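Local coordinates for protein PRD-containing transcription regulator (Lactobacillus casei, PDB 3NUF) that probably regulates transcription through its PRD, an all-helical regulatory domain that in related regulators is controlled by phosphorylation of histidines, at residues 31-44 with 85-97. Residues are numbered along the deposited sequence; the frame is centred on the assembly and turned at random.
Sequences LVNYVIKLAAAAEI and KSLDLADQVVQHI. With EDO (1,2-ethanediol), chain G.
The rings of Tyr34 and His96 lie face to face, their planes only 5° apart and their centroids 3.6 Å from each other; Leu31 CD1 sits at the imidazole edge. With CG anti to the backbone N (chi1 169°), the imidazole of His96 reaches across to lie over the Tyr34 ring, and the two side chains slide past one another in opposite directions from the roughly antiparallel helical segments 31-41 and 85-97 of the all-helical PRD fold. A 1,2-ethanediol, probably from the crystallisation liquor, runs along the ring edges. Its O2 hydrogen-bonds His96 ND1 at 3.1 Å, while its O1 is placed implausibly close to Tyr34 OH and Gln92 NE2, so the detail of these bonds is doubtful. Flat polar rings suit this partly exposed side, since they stack through their faces and keep their heteroatoms at the rim for polar partners.

Deeper in, compact branched residues take over. Val93 is a knob in the hole formed by Leu31, Tyr34, Val35 and Leu38; its CG2 meets Leu38 CD2 at 3.8 Å, and Leu108 of helix 104-115 also packs against it. Leu31 bridges to Ile97, with CD1 3.7 Å from Ile97 CG1, the two side chains crossing at about a right angle. Leu38 sets CD1 against the Gln92 amide, while its CG touches Leu89 CD2.

Helix 25-41 ends in a Schellman motif with Glu43, at positive phi, as C-prime residue. Beyond it, Ile44 meets Leu89 tip to tip, a tight 3.5 Å between their CD1 atoms, while the small Ala42 lets the fully extended Lys85 pass alongside. The lysine's CE rests on Ala42 CB, and NZ donates a 2.7 Å hydrogen bond to Ala42 O, tilted 19° from the carbonyl plane.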
loop_
_atom_site.group_PDB
_atom_site.type_symbol
_atom_site.label_atom_id
_atom_site.label_comp_id
_atom_site.label_asym_id
_atom_site.label_seq_id
_atom_site.Cartn_x
_atom_site.Cartn_y
_atom_site.Cartn_z
ATOM N N LEU A 31 -8.711 -1.629 2.977
ATOM C CA LEU A 31 -7.484 -0.942 2.498
ATOM C C LEU A 31 -6.792 -1.747 1.370
ATOM O O LEU A 31 -6.409 -1.167 0.354
ATOM C CB LEU A 31 -6.531 -0.692 3.677
ATOM C CG LEU A 31 -5.205 -0.025 3.331
ATOM C CD1 LEU A 31 -5.430 1.317 2.639
ATOM C CD2 LEU A 31 -4.362 0.164 4.606
ATOM N N VAL A 32 -6.580 -3.048 1.586
ATOM C CA VAL A 32 -6.009 -3.863 0.519
ATOM C C VAL A 32 -6.846 -3.787 -0.751
ATOM O O VAL A 32 -6.312 -3.610 -1.866
ATOM C CB VAL A 32 -5.854 -5.324 1.005
ATOM C CG1 VAL A 32 -5.400 -6.224 -0.149
ATOM C CG2 VAL A 32 -4.847 -5.396 2.091
ATOM N N ASN A 33 -8.168 -3.938 -0.635
ATOM C CA ASN A 33 -9.022 -3.810 -1.777
ATOM C C ASN A 33 -8.835 -2.468 -2.494
ATOM O O ASN A 33 -8.768 -2.381 -3.722
ATOM C CB ASN A 33 -10.494 -3.902 -1.381
ATOM C CG ASN A 33 -10.947 -5.279 -0.940
ATOM O OD1 ASN A 33 -10.277 -6.249 -1.123
ATOM N ND2 ASN A 33 -12.142 -5.317 -0.348
ATOM N N TYR A 34 -8.806 -1.372 -1.696
ATOM C CA TYR A 34 -8.631 -0.019 -2.233
ATOM C C TYR A 34 -7.335 0.098 -3.030
ATOM O O TYR A 34 -7.304 0.634 -4.158
ATOM C CB TYR A 34 -8.690 1.014 -1.107
ATOM C CG TYR A 34 -8.262 2.400 -1.470
ATOM C CD1 TYR A 34 -9.171 3.300 -1.979
ATOM C CD2 TYR A 34 -6.957 2.829 -1.288
ATOM C CE1 TYR A 34 -8.788 4.575 -2.297
ATOM C CE2 TYR A 34 -6.567 4.096 -1.647
ATOM C CZ TYR A 34 -7.501 4.941 -2.133
ATOM O OH TYR A 34 -7.132 6.243 -2.471
ATOM N N VAL A 35 -6.253 -0.401 -2.454
ATOM C CA VAL A 35 -4.943 -0.312 -3.123
ATOM C C VAL A 35 -4.911 -1.126 -4.439
ATOM O O VAL A 35 -4.396 -0.655 -5.464
ATOM C CB VAL A 35 -3.808 -0.659 -2.223
ATOM C CG1 VAL A 35 -2.479 -0.632 -2.980
ATOM C CG2 VAL A 35 -3.732 0.346 -1.069
ATOM N N ILE A 36 -5.488 -2.321 -4.412
ATOM C CA ILE A 36 -5.549 -3.163 -5.619
ATOM C C ILE A 36 -6.316 -2.413 -6.711
ATOM O O ILE A 36 -5.887 -2.334 -7.870
ATOM C CB ILE A 36 -6.196 -4.511 -5.313
ATOM C CG1 ILE A 36 -5.251 -5.373 -4.486
ATOM C CG2 ILE A 36 -6.560 -5.217 -6.628
ATOM C CD1 ILE A 36 -5.883 -6.669 -3.929
ATOM N N LYS A 37 -7.452 -1.852 -6.364
ATOM C CA LYS A 37 -8.274 -1.101 -7.337
ATOM C C LYS A 37 -7.652 0.180 -7.846
ATOM O O LYS A 37 -7.763 0.557 -9.025
ATOM C CB LYS A 37 -9.627 -0.857 -6.746
ATOM C CG LYS A 37 -10.449 -2.153 -6.600
ATOM C CD LYS A 37 -11.821 -1.893 -5.990
ATOM C CE LYS A 37 -11.839 -1.713 -4.506
ATOM N NZ LYS A 37 -13.272 -1.622 -3.949
ATOM N N LEU A 38 -6.977 0.901 -6.953
ATOM C CA LEU A 38 -6.305 2.116 -7.319
ATOM C C LEU A 38 -5.164 1.776 -8.297
ATOM O O LEU A 38 -4.963 2.408 -9.354
ATOM C CB LEU A 38 -5.700 2.760 -6.039
ATOM C CG LEU A 38 -4.954 4.035 -6.311
ATOM C CD1 LEU A 38 -5.892 5.133 -6.775
ATOM C CD2 LEU A 38 -4.223 4.545 -5.065
ATOM N N ALA A 39 -4.377 0.762 -7.970
ATOM C CA ALA A 39 -3.257 0.343 -8.825
ATOM C C ALA A 39 -3.792 -0.125 -10.175
ATOM O O ALA A 39 -3.232 0.261 -11.204
ATOM C CB ALA A 39 -2.452 -0.782 -8.131
ATOM N N ALA A 40 -4.875 -0.874 -10.173
ATOM C CA ALA A 40 -5.477 -1.377 -11.440
ATOM C C ALA A 40 -5.946 -0.217 -12.316
ATOM O O ALA A 40 -5.788 -0.287 -13.537
ATOM C CB ALA A 40 -6.605 -2.320 -11.131
ATOM N N ALA A 41 -6.482 0.848 -11.723
ATOM C CA ALA A 41 -6.849 2.048 -12.520
ATOM C C ALA A 41 -5.605 2.651 -13.199
ATOM O O ALA A 41 -5.683 3.178 -14.328
ATOM C CB ALA A 41 -7.587 3.075 -11.664
ATOM N N ALA A 42 -4.449 2.596 -12.560
ATOM C CA ALA A 42 -3.166 3.018 -13.083
ATOM C C ALA A 42 -2.417 1.980 -13.929
ATOM O O ALA A 42 -1.248 2.156 -14.244
ATOM C CB ALA A 42 -2.272 3.483 -11.883
ATOM N N GLU A 43 -3.102 0.878 -14.232
ATOM C CA GLU A 43 -2.565 -0.233 -15.022
ATOM C C GLU A 43 -1.384 -0.922 -14.383
ATOM O O GLU A 43 -0.448 -1.359 -15.052
ATOM C CB GLU A 43 -2.224 0.222 -16.458
ATOM C CG GLU A 43 -3.472 0.676 -17.247
ATOM C CD GLU A 43 -3.131 1.185 -18.666
ATOM O OE1 GLU A 43 -2.182 0.670 -19.296
ATOM O OE2 GLU A 43 -3.816 2.104 -19.142
ATOM N N ILE A 44 -1.452 -1.035 -13.050
ATOM C CA ILE A 44 -0.480 -1.759 -12.268
ATOM C C ILE A 44 -1.154 -2.918 -11.586
ATOM O O ILE A 44 -2.241 -2.756 -11.010
ATOM C CB ILE A 44 0.091 -0.855 -11.191
ATOM C CG1 ILE A 44 0.802 0.329 -11.838
ATOM C CG2 ILE A 44 1.033 -1.622 -10.262
ATOM C CD1 ILE A 44 1.190 1.367 -10.907
ATOM N N LYS A 85 4.851 8.311 -10.953
ATOM C CA LYS A 85 3.571 7.595 -10.912
ATOM C C LYS A 85 3.517 6.770 -9.627
ATOM O O LYS A 85 2.506 6.803 -8.895
ATOM C CB LYS A 85 3.415 6.736 -12.136
ATOM C CG LYS A 85 2.150 5.940 -12.165
ATOM C CD LYS A 85 2.060 5.233 -13.552
ATOM C CE LYS A 85 0.841 4.405 -13.625
ATOM N NZ LYS A 85 0.697 3.866 -15.007
ATOM N N SER A 86 4.583 6.064 -9.300
ATOM C CA SER A 86 4.619 5.279 -8.062
ATOM C C SER A 86 4.519 6.160 -6.832
ATOM O O SER A 86 3.858 5.792 -5.870
ATOM C CB SER A 86 5.845 4.452 -7.987
ATOM O OG SER A 86 5.761 3.378 -8.970
ATOM N N LEU A 87 5.269 7.246 -6.813
ATOM C CA LEU A 87 5.268 8.174 -5.667
ATOM C C LEU A 87 3.901 8.781 -5.497
ATOM O O LEU A 87 3.399 8.930 -4.368
ATOM C CB LEU A 87 6.365 9.223 -5.818
ATOM C CG LEU A 87 7.769 8.751 -5.606
ATOM C CD1 LEU A 87 8.771 9.789 -6.257
ATOM C CD2 LEU A 87 8.028 8.561 -4.131
ATOM N N ASP A 88 3.253 9.164 -6.594
ATOM C CA ASP A 88 1.929 9.803 -6.518
ATOM C C ASP A 88 0.871 8.797 -6.025
ATOM O O ASP A 88 -0.004 9.153 -5.228
ATOM C CB ASP A 88 1.499 10.353 -7.879
ATOM C CG ASP A 88 2.307 11.574 -8.326
ATOM O OD1 ASP A 88 3.096 12.149 -7.541
ATOM O OD2 ASP A 88 2.115 11.950 -9.528
ATOM N N LEU A 89 0.910 7.560 -6.512
ATOM C CA LEU A 89 -0.028 6.552 -6.025
ATOM C C LEU A 89 0.206 6.327 -4.535
ATOM O O LEU A 89 -0.761 6.227 -3.752
ATOM C CB LEU A 89 0.094 5.252 -6.827
ATOM C CG LEU A 89 -0.368 5.298 -8.259
ATOM C CD1 LEU A 89 0.130 4.088 -9.035
ATOM C CD2 LEU A 89 -1.904 5.344 -8.256
ATOM N N ALA A 90 1.464 6.201 -4.115
ATOM C CA ALA A 90 1.759 6.011 -2.701
ATOM C C ALA A 90 1.258 7.178 -1.868
ATOM O O ALA A 90 0.675 6.965 -0.787
ATOM C CB ALA A 90 3.241 5.804 -2.498
ATOM N N ASP A 91 1.472 8.414 -2.339
ATOM C CA ASP A 91 0.965 9.571 -1.614
ATOM C C ASP A 91 -0.558 9.509 -1.466
ATOM O O ASP A 91 -1.090 9.804 -0.398
ATOM C CB ASP A 91 1.369 10.859 -2.355
ATOM C CG ASP A 91 0.948 12.098 -1.627
ATOM O OD1 ASP A 91 1.626 12.465 -0.686
ATOM O OD2 ASP A 91 -0.053 12.707 -1.988
ATOM N N GLN A 92 -1.250 9.113 -2.519
ATOM C CA GLN A 92 -2.706 9.014 -2.453
ATOM C C GLN A 92 -3.106 8.003 -1.395
ATOM O O GLN A 92 -4.050 8.239 -0.622
ATOM C CB GLN A 92 -3.271 8.595 -3.802
ATOM C CG GLN A 92 -4.769 8.578 -3.801
ATOM C CD GLN A 92 -5.385 8.469 -5.180
ATOM O OE1 GLN A 92 -4.719 8.621 -6.198
ATOM N NE2 GLN A 92 -6.689 8.215 -5.202
ATOM N N VAL A 93 -2.425 6.868 -1.323
ATOM C CA VAL A 93 -2.766 5.850 -0.315
ATOM C C VAL A 93 -2.543 6.333 1.102
ATOM O O VAL A 93 -3.400 6.199 1.982
ATOM C CB VAL A 93 -1.992 4.571 -0.538
ATOM C CG1 VAL A 93 -2.246 3.501 0.601
ATOM C CG2 VAL A 93 -2.359 3.926 -1.859
ATOM N N VAL A 94 -1.402 6.974 1.307
ATOM C CA VAL A 94 -1.072 7.525 2.657
ATOM C C VAL A 94 -2.134 8.525 3.095
ATOM O O VAL A 94 -2.632 8.461 4.222
ATOM C CB VAL A 94 0.283 8.196 2.611
ATOM C CG1 VAL A 94 0.567 8.987 3.935
ATOM C CG2 VAL A 94 1.398 7.156 2.339
ATOM N N GLN A 95 -2.515 9.438 2.219
ATOM C CA GLN A 95 -3.525 10.409 2.528
ATOM C C GLN A 95 -4.888 9.819 2.747
ATOM O O GLN A 95 -5.653 10.320 3.569
ATOM C CB GLN A 95 -3.509 11.526 1.496
ATOM C CG GLN A 95 -2.185 12.285 1.405
ATOM C CD GLN A 95 -1.731 12.857 2.723
ATOM O OE1 GLN A 95 -0.606 12.583 3.223
ATOM N NE2 GLN A 95 -2.563 13.617 3.304
ATOM N N HIS A 96 -5.207 8.817 1.971
ATOM C CA HIS A 96 -6.455 8.076 2.135
ATOM C C HIS A 96 -6.570 7.416 3.488
ATOM O O HIS A 96 -7.626 7.524 4.110
ATOM C CB HIS A 96 -6.596 7.001 1.015
ATOM C CG HIS A 96 -7.702 6.025 1.235
ATOM N ND1 HIS A 96 -9.007 6.331 0.947
ATOM C CD2 HIS A 96 -7.694 4.765 1.711
ATOM C CE1 HIS A 96 -9.757 5.265 1.219
ATOM N NE2 HIS A 96 -8.991 4.314 1.716
ATOM N N ILE A 97 -5.519 6.791 3.975
ATOM C CA ILE A 97 -5.531 6.172 5.308
ATOM C C ILE A 97 -5.721 7.233 6.368
ATOM O O ILE A 97 -6.532 7.022 7.276
ATOM C CB ILE A 97 -4.255 5.371 5.535
ATOM C CG1 ILE A 97 -4.127 4.170 4.603
ATOM C CG2 ILE A 97 -4.158 4.859 6.988
ATOM C CD1 ILE A 97 -2.738 3.582 4.511
HETATM C C1 EDO G . -9.568 8.105 -2.674
HETATM O O1 EDO G . -8.495 7.761 -3.554
HETATM C C2 EDO G . -9.143 9.311 -1.884
HETATM O O2 EDO G . -9.232 9.018 -0.483
#